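Long-range contacts in alpha-2,3-sialyltransferase (Campylobacter jejuni, PDB 2P2V), which probably transfers sialic acid from a CMP-sialic acid donor to acceptor sugars in alpha-2,3 linkage, this chain being the N-terminal catalytic part of a longer membrane protein: residues E42-Q50 and M154-Y163; H78-Y89 and K253-T264. All coordinates share one frame; numbering follows the deposited sequence.

Contact 1. Residues E42-Q50 and M154-Y163. With CSF (cytidine-5'-monophosphate-3-fluoro-N-acetyl-neuraminic acid), chain O; EDO (1,2-ethanediol), chain E.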
# COMPACT_ATOMS: atom_id res chain seq x y z
N GLU A 42 -11.32 -36.01 21.00
CA GLU A 42 -10.32 -35.29 20.22
C GLU A 42 -10.60 -33.82 20.29
O GLU A 42 -11.75 -33.40 20.33
CB GLU A 42 -10.35 -35.75 18.77
CG GLU A 42 -9.99 -37.21 18.65
CD GLU A 42 -9.22 -37.48 17.41
OE1 GLU A 42 -9.86 -37.70 16.34
OE2 GLU A 42 -7.97 -37.45 17.49
N TYR A 43 -9.53 -33.03 20.33
CA TYR A 43 -9.69 -31.59 20.43
C TYR A 43 -8.32 -30.90 20.31
O TYR A 43 -7.28 -31.50 20.57
CB TYR A 43 -10.34 -31.18 21.77
CG TYR A 43 -9.62 -31.71 22.99
CD1 TYR A 43 -8.48 -31.05 23.51
CD2 TYR A 43 -10.06 -32.89 23.65
CE1 TYR A 43 -7.82 -31.54 24.63
CE2 TYR A 43 -9.41 -33.39 24.75
CZ TYR A 43 -8.30 -32.71 25.24
OH TYR A 43 -7.64 -33.19 26.32
N ASP A 44 -8.37 -29.62 19.91
CA ASP A 44 -7.22 -28.67 19.99
C ASP A 44 -7.53 -27.76 21.16
O ASP A 44 -8.67 -27.68 21.62
CB ASP A 44 -7.11 -27.84 18.68
CG ASP A 44 -6.60 -28.67 17.50
OD1 ASP A 44 -5.88 -29.63 17.74
OD2 ASP A 44 -6.92 -28.39 16.31
N VAL A 45 -6.53 -27.01 21.66
CA VAL A 45 -6.74 -26.19 22.82
C VAL A 45 -6.28 -24.74 22.45
O VAL A 45 -5.22 -24.60 21.83
CB VAL A 45 -5.83 -26.64 23.94
CG1 VAL A 45 -6.02 -25.77 25.10
CG2 VAL A 45 -6.12 -28.14 24.37
N PHE A 46 -7.03 -23.72 22.88
CA PHE A 46 -6.59 -22.31 22.75
C PHE A 46 -6.41 -21.77 24.16
O PHE A 46 -7.24 -22.04 25.07
CB PHE A 46 -7.65 -21.46 22.05
CG PHE A 46 -7.70 -21.59 20.53
CD1 PHE A 46 -6.85 -22.39 19.81
CD2 PHE A 46 -8.68 -20.85 19.85
CE1 PHE A 46 -6.97 -22.47 18.39
CE2 PHE A 46 -8.81 -20.91 18.47
CZ PHE A 46 -7.94 -21.71 17.73
N ARG A 47 -5.32 -21.04 24.40
CA ARG A 47 -5.12 -20.42 25.70
C ARG A 47 -4.78 -18.94 25.45
O ARG A 47 -4.40 -18.55 24.34
CB ARG A 47 -3.92 -21.05 26.43
CG ARG A 47 -3.96 -22.61 26.67
CD ARG A 47 -5.14 -22.98 27.56
NE ARG A 47 -5.16 -22.38 28.90
CZ ARG A 47 -4.52 -22.89 29.96
NH1 ARG A 47 -3.78 -23.97 29.84
NH2 ARG A 47 -4.65 -22.33 31.15
N CYS A 48 -4.89 -18.11 26.50
CA CYS A 48 -4.65 -16.71 26.26
C CYS A 48 -3.84 -16.14 27.42
O CYS A 48 -3.80 -16.74 28.51
CB CYS A 48 -5.96 -15.92 26.15
SG CYS A 48 -7.05 -15.90 27.59
N ASN A 49 -3.23 -14.99 27.15
CA ASN A 49 -2.71 -14.14 28.21
C ASN A 49 -1.82 -14.91 29.19
O ASN A 49 -0.89 -15.58 28.73
CB ASN A 49 -3.86 -13.37 28.86
CG ASN A 49 -4.63 -12.50 27.85
OD1 ASN A 49 -4.13 -12.19 26.77
ND2 ASN A 49 -5.82 -12.08 28.21
N GLN A 50 -2.03 -14.76 30.51
CA GLN A 50 -1.12 -15.40 31.47
C GLN A 50 -1.48 -16.87 31.78
O GLN A 50 -1.49 -17.27 32.93
CB GLN A 50 -1.06 -14.57 32.75
CG GLN A 50 -0.31 -13.26 32.57
CD GLN A 50 -1.16 -12.15 31.94
OE1 GLN A 50 -1.02 -11.86 30.76
NE2 GLN A 50 -2.03 -11.50 32.74
N MET A 154 -11.38 -15.52 21.30
CA MET A 154 -10.86 -16.82 20.91
C MET A 154 -11.97 -17.68 20.27
O MET A 154 -11.68 -18.46 19.32
CB MET A 154 -10.27 -17.58 22.11
CG MET A 154 -8.88 -16.98 22.56
SD MET A 154 -8.08 -18.05 23.76
CE MET A 154 -9.14 -17.72 25.12
N CYS A 155 -13.18 -17.55 20.79
CA CYS A 155 -14.35 -18.29 20.15
C CYS A 155 -14.58 -17.84 18.70
O CYS A 155 -14.78 -18.66 17.80
CB CYS A 155 -15.63 -18.07 20.96
SG CYS A 155 -15.63 -18.92 22.54
N ALA A 156 -14.56 -16.52 18.49
CA ALA A 156 -14.72 -15.93 17.17
C ALA A 156 -13.61 -16.44 16.26
O ALA A 156 -13.84 -16.85 15.11
CB ALA A 156 -14.77 -14.30 17.27
N ILE A 157 -12.36 -16.45 16.76
CA ILE A 157 -11.26 -16.91 15.95
C ILE A 157 -11.48 -18.39 15.56
O ILE A 157 -11.31 -18.77 14.37
CB ILE A 157 -9.89 -16.79 16.72
CG1 ILE A 157 -9.50 -15.31 16.80
CG2 ILE A 157 -8.81 -17.56 15.98
CD1 ILE A 157 -8.86 -14.73 15.55
N ALA A 158 -11.84 -19.18 16.55
CA ALA A 158 -12.10 -20.65 16.33
C ALA A 158 -13.16 -20.85 15.24
O ALA A 158 -12.96 -21.65 14.30
CB ALA A 158 -12.50 -21.33 17.62
N ILE A 159 -14.25 -20.08 15.33
CA ILE A 159 -15.38 -20.16 14.37
C ILE A 159 -14.93 -19.73 12.99
O ILE A 159 -15.19 -20.43 11.98
CB ILE A 159 -16.58 -19.36 14.88
CG1 ILE A 159 -17.10 -20.03 16.15
CG2 ILE A 159 -17.66 -19.17 13.82
CD1 ILE A 159 -18.07 -19.24 16.90
N ALA A 160 -14.16 -18.60 12.93
CA ALA A 160 -13.62 -18.23 11.64
C ALA A 160 -12.69 -19.26 11.02
O ALA A 160 -12.59 -19.32 9.81
CB ALA A 160 -12.98 -16.82 11.64
N LEU A 161 -11.98 -20.05 11.82
CA LEU A 161 -11.02 -20.97 11.28
C LEU A 161 -11.69 -22.31 10.98
O LEU A 161 -11.09 -23.21 10.38
CB LEU A 161 -9.91 -21.22 12.28
CG LEU A 161 -8.91 -20.03 12.37
CD1 LEU A 161 -8.03 -20.33 13.54
CD2 LEU A 161 -8.10 -19.73 11.09
N GLY A 162 -12.93 -22.44 11.42
CA GLY A 162 -13.75 -23.59 10.97
C GLY A 162 -13.94 -24.66 12.01
O GLY A 162 -14.36 -25.78 11.68
N TYR A 163 -13.69 -24.36 13.29
CA TYR A 163 -14.11 -25.26 14.35
C TYR A 163 -15.62 -25.16 14.56
O TYR A 163 -16.24 -24.08 14.37
CB TYR A 163 -13.38 -24.98 15.66
CG TYR A 163 -11.89 -25.27 15.65
CD1 TYR A 163 -10.97 -24.23 15.47
CD2 TYR A 163 -11.40 -26.56 15.89
CE1 TYR A 163 -9.65 -24.46 15.51
CE2 TYR A 163 -10.06 -26.81 15.93
CZ TYR A 163 -9.17 -25.73 15.76
OH TYR A 163 -7.83 -25.95 15.79
C5A CSF O . -7.44 -7.52 31.44
C4A CSF O . -8.84 -8.11 31.60
C2A CSF O . -8.34 -9.84 29.77
O6A CSF O . -7.00 -9.29 29.78
C6A CSF O . -6.50 -8.65 30.98
C3A CSF O . -9.31 -8.79 30.31
O4A CSF O . -9.75 -7.05 31.88
N5A CSF O . -7.03 -7.03 32.77
C7A CSF O . -5.10 -8.14 30.66
C8A CSF O . -4.20 -9.28 30.18
C9A CSF O . -2.81 -8.78 29.75
O9A CSF O . -1.93 -9.87 29.41
O8A CSF O . -4.14 -10.30 31.23
O7A CSF O . -5.20 -7.08 29.70
C1A CSF O . -8.78 -10.10 28.34
OBA CSF O . -10.01 -10.33 28.16
OAA CSF O . -7.91 -10.08 27.43
O1A CSF O . -8.52 -11.11 30.44
O2A CSF O . -8.09 -11.36 32.87
N1 CSF O . -11.72 -14.79 32.78
C2 CSF O . -13.02 -14.78 33.36
N3 CSF O . -13.18 -14.60 34.71
C4 CSF O . -12.09 -14.46 35.49
C5 CSF O . -10.80 -14.47 34.94
C6 CSF O . -10.64 -14.64 33.57
C3' CSF O . -10.69 -13.32 29.91
C2' CSF O . -12.01 -13.84 30.44
C1' CSF O . -11.56 -15.01 31.32
O4' CSF O . -10.20 -15.35 31.00
C4' CSF O . -9.73 -14.49 29.95
PA CSF O . -7.59 -11.88 31.54
O5' CSF O . -8.11 -13.42 31.43
C5' CSF O . -8.27 -14.09 30.18
O3' CSF O . -10.83 -12.90 28.55
O2' CSF O . -12.85 -14.31 29.35
N4 CSF O . -12.23 -14.29 36.85
O2 CSF O . -14.03 -14.89 32.61
O3A CSF O . -6.13 -11.92 31.18
C10 CSF O . -6.24 -5.95 32.82
O10 CSF O . -5.82 -5.36 31.82
C11 CSF O . -5.86 -5.49 34.21
F3A CSF O . -9.47 -7.85 29.31
C1 EDO E . -7.23 -34.70 21.53
O1 EDO E . -6.74 -34.56 20.20
C2 EDO E . -6.11 -34.67 22.53
O2 EDO E . -6.37 -35.77 23.42
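Tyr163 OH donates to Asp44 OD2 at 2.7 Å, a lone polar bond at one end of an otherwise apolar strand-helix contact. The carboxylate meets the edge of the phenol ring, its plane 88° from the ring's, and the hydroxyl comes in on the anti side of OD2. Next along the strand, Phe46 fills the gap to the helix. Its CZ lies 3.9 Å from Tyr163 CE1, and its CE2 sits 3.8 Å from Ala158 CB, where the small methyl lets the ring come close to the helix. Met154 folds back at its last torsion (chi3 -72°), which brings CE within 3.7 Å of Cys48 SG, while SD packs on Phe46 CB. The residues that follow Cys48 belong to the donor-sugar site: Asn49 ND2 is shared between the phosphate oxygen O3A and the carboxylate oxygen OAA of CSF, and Gln50 NE2 donates to O8A while OE1 accepts from O9A. Gly162, with positive phi, closes the helix in a Schellman motif and turns the chain toward Tyr163. Strand 44-48 runs between strands 21-25 and 62-68 of the parallel sheet, and helix 150-161 covers one face of it, with helix 207-221 packed alongside.

Contact 2. Residues H78-Y89 and K253-T264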
# COMPACT_ATOMS: atom_id res chain seq x y z
N HIS A 78 8.10 -13.09 23.61
CA HIS A 78 9.34 -13.60 24.18
C HIS A 78 9.04 -14.72 25.22
O HIS A 78 9.70 -15.77 25.23
CB HIS A 78 10.00 -12.36 24.87
CG HIS A 78 11.15 -12.73 25.76
ND1 HIS A 78 12.21 -13.48 25.34
CD2 HIS A 78 11.39 -12.42 27.06
CE1 HIS A 78 13.04 -13.68 26.35
NE2 HIS A 78 12.56 -13.03 27.41
N THR A 79 8.02 -14.54 26.03
CA THR A 79 7.67 -15.55 27.06
C THR A 79 7.28 -16.84 26.36
O THR A 79 7.75 -17.91 26.72
CB THR A 79 6.53 -15.08 27.98
OG1 THR A 79 6.92 -13.88 28.69
CG2 THR A 79 6.23 -16.14 29.05
N ALA A 80 6.42 -16.71 25.36
CA ALA A 80 6.04 -17.91 24.57
C ALA A 80 7.22 -18.65 23.89
O ALA A 80 7.24 -19.91 23.83
CB ALA A 80 4.94 -17.49 23.56
N LYS A 81 8.17 -17.92 23.31
CA LYS A 81 9.38 -18.50 22.74
C LYS A 81 10.20 -19.19 23.82
O LYS A 81 10.71 -20.27 23.57
CB LYS A 81 10.26 -17.46 22.06
CG LYS A 81 9.71 -16.82 20.84
CD LYS A 81 9.78 -17.85 19.70
CE LYS A 81 9.18 -17.25 18.50
NZ LYS A 81 9.34 -18.15 17.31
N GLN A 82 10.26 -18.62 25.01
CA GLN A 82 10.95 -19.31 26.10
C GLN A 82 10.20 -20.57 26.63
O GLN A 82 10.84 -21.55 26.98
CB GLN A 82 11.21 -18.34 27.23
CG GLN A 82 12.23 -17.28 26.84
CD GLN A 82 13.56 -17.86 26.43
OE1 GLN A 82 14.09 -18.77 27.09
NE2 GLN A 82 14.15 -17.31 25.37
N LEU A 83 8.87 -20.52 26.69
CA LEU A 83 8.05 -21.68 27.07
C LEU A 83 8.37 -22.79 26.12
O LEU A 83 8.48 -23.94 26.52
CB LEU A 83 6.55 -21.37 27.03
CG LEU A 83 6.07 -20.33 28.05
CD1 LEU A 83 4.67 -19.96 27.81
CD2 LEU A 83 6.25 -20.85 29.50
N ILE A 84 8.52 -22.45 24.84
CA ILE A 84 8.74 -23.45 23.78
C ILE A 84 10.15 -24.03 23.85
O ILE A 84 10.33 -25.26 23.87
CB ILE A 84 8.52 -22.84 22.38
CG1 ILE A 84 7.04 -22.46 22.21
CG2 ILE A 84 9.08 -23.77 21.28
CD1 ILE A 84 6.75 -21.42 21.16
N LEU A 85 11.15 -23.14 23.84
CA LEU A 85 12.55 -23.52 24.03
C LEU A 85 12.83 -24.35 25.30
O LEU A 85 13.73 -25.19 25.28
CB LEU A 85 13.46 -22.28 24.04
CG LEU A 85 13.62 -21.48 22.74
CD1 LEU A 85 14.29 -20.15 23.02
CD2 LEU A 85 14.40 -22.25 21.66
N LYS A 86 12.13 -24.07 26.41
CA LYS A 86 12.34 -24.76 27.68
C LYS A 86 11.50 -26.03 27.79
O LYS A 86 11.45 -26.66 28.86
CB LYS A 86 12.01 -23.83 28.83
CG LYS A 86 13.04 -22.69 29.05
CD LYS A 86 12.74 -21.93 30.34
CE LYS A 86 12.44 -22.92 31.53
NZ LYS A 86 11.85 -22.37 32.82
N ASN A 87 10.85 -26.38 26.67
CA ASN A 87 9.91 -27.52 26.58
C ASN A 87 8.75 -27.50 27.64
O ASN A 87 8.28 -28.56 28.08
CB ASN A 87 10.70 -28.87 26.62
CG ASN A 87 11.74 -29.01 25.50
OD1 ASN A 87 11.43 -28.86 24.31
ND2 ASN A 87 12.97 -29.32 25.88
N GLU A 88 8.30 -26.31 28.07
CA GLU A 88 7.20 -26.23 29.00
C GLU A 88 5.88 -26.42 28.27
O GLU A 88 4.99 -27.07 28.79
CB GLU A 88 7.23 -24.93 29.79
CG GLU A 88 8.51 -24.86 30.58
CD GLU A 88 8.60 -23.79 31.63
OE1 GLU A 88 7.60 -23.24 32.11
OE2 GLU A 88 9.74 -23.53 32.04
N TYR A 89 5.78 -25.88 27.06
CA TYR A 89 4.63 -26.14 26.21
C TYR A 89 5.06 -26.27 24.78
O TYR A 89 6.14 -25.79 24.40
CB TYR A 89 3.62 -25.01 26.30
CG TYR A 89 2.99 -24.74 27.65
CD1 TYR A 89 1.73 -25.23 27.96
CD2 TYR A 89 3.62 -23.90 28.59
CE1 TYR A 89 1.12 -24.95 29.18
CE2 TYR A 89 3.05 -23.64 29.79
CZ TYR A 89 1.77 -24.13 30.08
OH TYR A 89 1.19 -23.80 31.30
N LYS A 253 3.58 -28.96 37.19
CA LYS A 253 4.66 -28.22 36.55
C LYS A 253 5.96 -28.48 37.34
O LYS A 253 5.96 -28.43 38.59
CB LYS A 253 4.34 -26.73 36.55
CG LYS A 253 3.11 -26.31 35.71
CD LYS A 253 3.51 -25.77 34.37
CE LYS A 253 2.49 -24.86 33.81
NZ LYS A 253 2.97 -23.44 33.78
N HIS A 254 7.06 -28.72 36.62
CA HIS A 254 8.37 -28.71 37.29
C HIS A 254 8.54 -27.40 38.05
O HIS A 254 7.89 -26.41 37.74
CB HIS A 254 9.54 -28.93 36.35
CG HIS A 254 10.87 -28.81 37.04
ND1 HIS A 254 11.62 -27.66 37.01
CD2 HIS A 254 11.53 -29.68 37.84
CE1 HIS A 254 12.72 -27.83 37.73
NE2 HIS A 254 12.69 -29.05 38.25
N ASN A 255 9.42 -27.40 39.05
CA ASN A 255 9.43 -26.31 40.04
C ASN A 255 9.89 -24.98 39.50
O ASN A 255 9.40 -23.91 39.90
CB ASN A 255 10.24 -26.66 41.27
CG ASN A 255 9.61 -26.12 42.53
OD1 ASN A 255 9.96 -25.03 43.00
ND2 ASN A 255 8.63 -26.84 43.05
N ASN A 256 10.86 -25.05 38.59
CA ASN A 256 11.42 -23.86 38.00
C ASN A 256 10.76 -23.54 36.66
O ASN A 256 11.40 -23.01 35.75
CB ASN A 256 12.94 -24.00 37.93
CG ASN A 256 13.57 -23.97 39.32
OD1 ASN A 256 13.29 -24.82 40.17
ND2 ASN A 256 14.40 -22.96 39.57
N SER A 257 9.48 -23.89 36.56
CA SER A 257 8.65 -23.45 35.46
C SER A 257 8.59 -21.93 35.41
O SER A 257 8.53 -21.27 36.43
CB SER A 257 7.23 -24.00 35.63
OG SER A 257 7.23 -25.35 35.23
N ILE A 258 8.58 -21.37 34.20
CA ILE A 258 8.21 -19.97 34.01
C ILE A 258 6.81 -19.77 34.57
O ILE A 258 5.83 -20.43 34.14
CB ILE A 258 8.22 -19.59 32.49
CG1 ILE A 258 9.65 -19.68 31.90
CG2 ILE A 258 7.61 -18.22 32.29
CD1 ILE A 258 9.70 -19.73 30.37
N ASN A 259 6.70 -18.87 35.53
CA ASN A 259 5.44 -18.61 36.20
C ASN A 259 5.08 -17.16 36.26
O ASN A 259 4.13 -16.79 36.95
CB ASN A 259 5.46 -19.17 37.62
CG ASN A 259 6.52 -18.49 38.52
OD1 ASN A 259 7.38 -17.72 38.07
ND2 ASN A 259 6.46 -18.82 39.81
N ASP A 260 5.86 -16.31 35.59
CA ASP A 260 5.54 -14.86 35.52
C ASP A 260 5.93 -14.47 34.09
O ASP A 260 6.70 -15.19 33.46
CB ASP A 260 6.37 -14.10 36.55
CG ASP A 260 5.84 -12.71 36.85
OD1 ASP A 260 4.84 -12.29 36.22
OD2 ASP A 260 6.45 -12.00 37.70
N ILE A 261 5.34 -13.39 33.60
CA ILE A 261 5.65 -12.85 32.27
C ILE A 261 7.11 -12.42 32.28
O ILE A 261 7.57 -11.81 33.26
CB ILE A 261 4.69 -11.67 31.87
CG1 ILE A 261 4.88 -11.23 30.42
CG2 ILE A 261 4.81 -10.42 32.87
CD1 ILE A 261 3.76 -10.25 29.95
N LEU A 262 7.85 -12.79 31.23
CA LEU A 262 9.27 -12.40 31.14
C LEU A 262 9.48 -10.94 30.80
O LEU A 262 8.73 -10.32 30.05
CB LEU A 262 9.99 -13.27 30.12
CG LEU A 262 9.94 -14.78 30.38
CD1 LEU A 262 10.89 -15.50 29.47
CD2 LEU A 262 10.19 -15.16 31.87
N LEU A 263 10.55 -10.37 31.35
CA LEU A 263 10.89 -8.99 31.07
C LEU A 263 11.86 -9.01 29.91
O LEU A 263 12.55 -9.99 29.70
CB LEU A 263 11.61 -8.40 32.30
CG LEU A 263 10.84 -7.55 33.34
CD1 LEU A 263 9.37 -7.85 33.54
CD2 LEU A 263 11.65 -7.47 34.68
N THR A 264 12.00 -7.90 29.20
CA THR A 264 12.93 -7.87 28.08
C THR A 264 14.14 -7.01 28.47
O THR A 264 13.99 -6.08 29.23
CB THR A 264 12.24 -7.30 26.83
OG1 THR A 264 11.69 -6.03 27.15
CG2 THR A 264 11.05 -8.22 26.45
O HOH W 1 13.75 -12.27 29.80
O HOH W 2 5.14 -22.43 32.62
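Ile258 and Leu262 press into the side of the helix as the tight part of this contact. CD1 of Ile258 reaches Leu83 CD2 at 3.7 Å and also touches Gln82 CB, while Leu262 CD1 lies 3.4 Å from Gln82 CG. At Leu262 the loop is also tied down by its backbone N, which donates to Thr79 OG1 at 2.9 Å with an N-H...O angle of 159°. Thr79 can accept there because its OG1 stands beside its own backbone N (chi1 -61°) and bonds back to Gln75 O in the preceding turn. His78 crosses Leu262 at about a right angle, CD2 3.5 Å from Leu262 CB; its NE2 is linked through a water to Leu263 O, and its ND1 to Tyr139 of the second subunit.

Past the helix end the solvent side is at Lys86 and Asn256. Lys86, bent at chi3 (45°), passes obliquely across Ile258, CD near its CD1, and gives NZ to Asn256 O (3.0 Å), in the carbonyl plane. Glu88 is buried against the loop's backbone, where OE1 accepts from Ile258 N through its syn lone pair at 3.0 Å. A water bridges Lys253 NZ to Glu88 OE1 and Ile258 O. The loop 253-264, between strand 224-227 and helix 268-283, thus lies along helix 73-85; Ile261 packs on helix 187-192, and strand 62-68 lies behind Ala80 and Tyr89.

In the fold
Contact 1 is the deeper one, its centre about 8 Å from that of the chain; contact 2 lies about 17 Å out and partly on the surface. They share no secondary-structure element, and their nearest atoms stay about 5 Å apart. Still, strand 62-68 borders both, and Glu54 pairs with Arg47 of contact 1 and Tyr89 of contact 2. Sheet-to-helix packing in contact 1 is mostly apolar, with one tyrosine-aspartate bond at one end and the Asn49 and Gln50 amides on the sugar-nucleotide at the other. Contact 2 instead holds an irregular loop by apolar packing of Ile258 and Leu262, side-chain-to-backbone hydrogen bonds and waters, and its helix also faces the second subunit, which contact 1 does not touch.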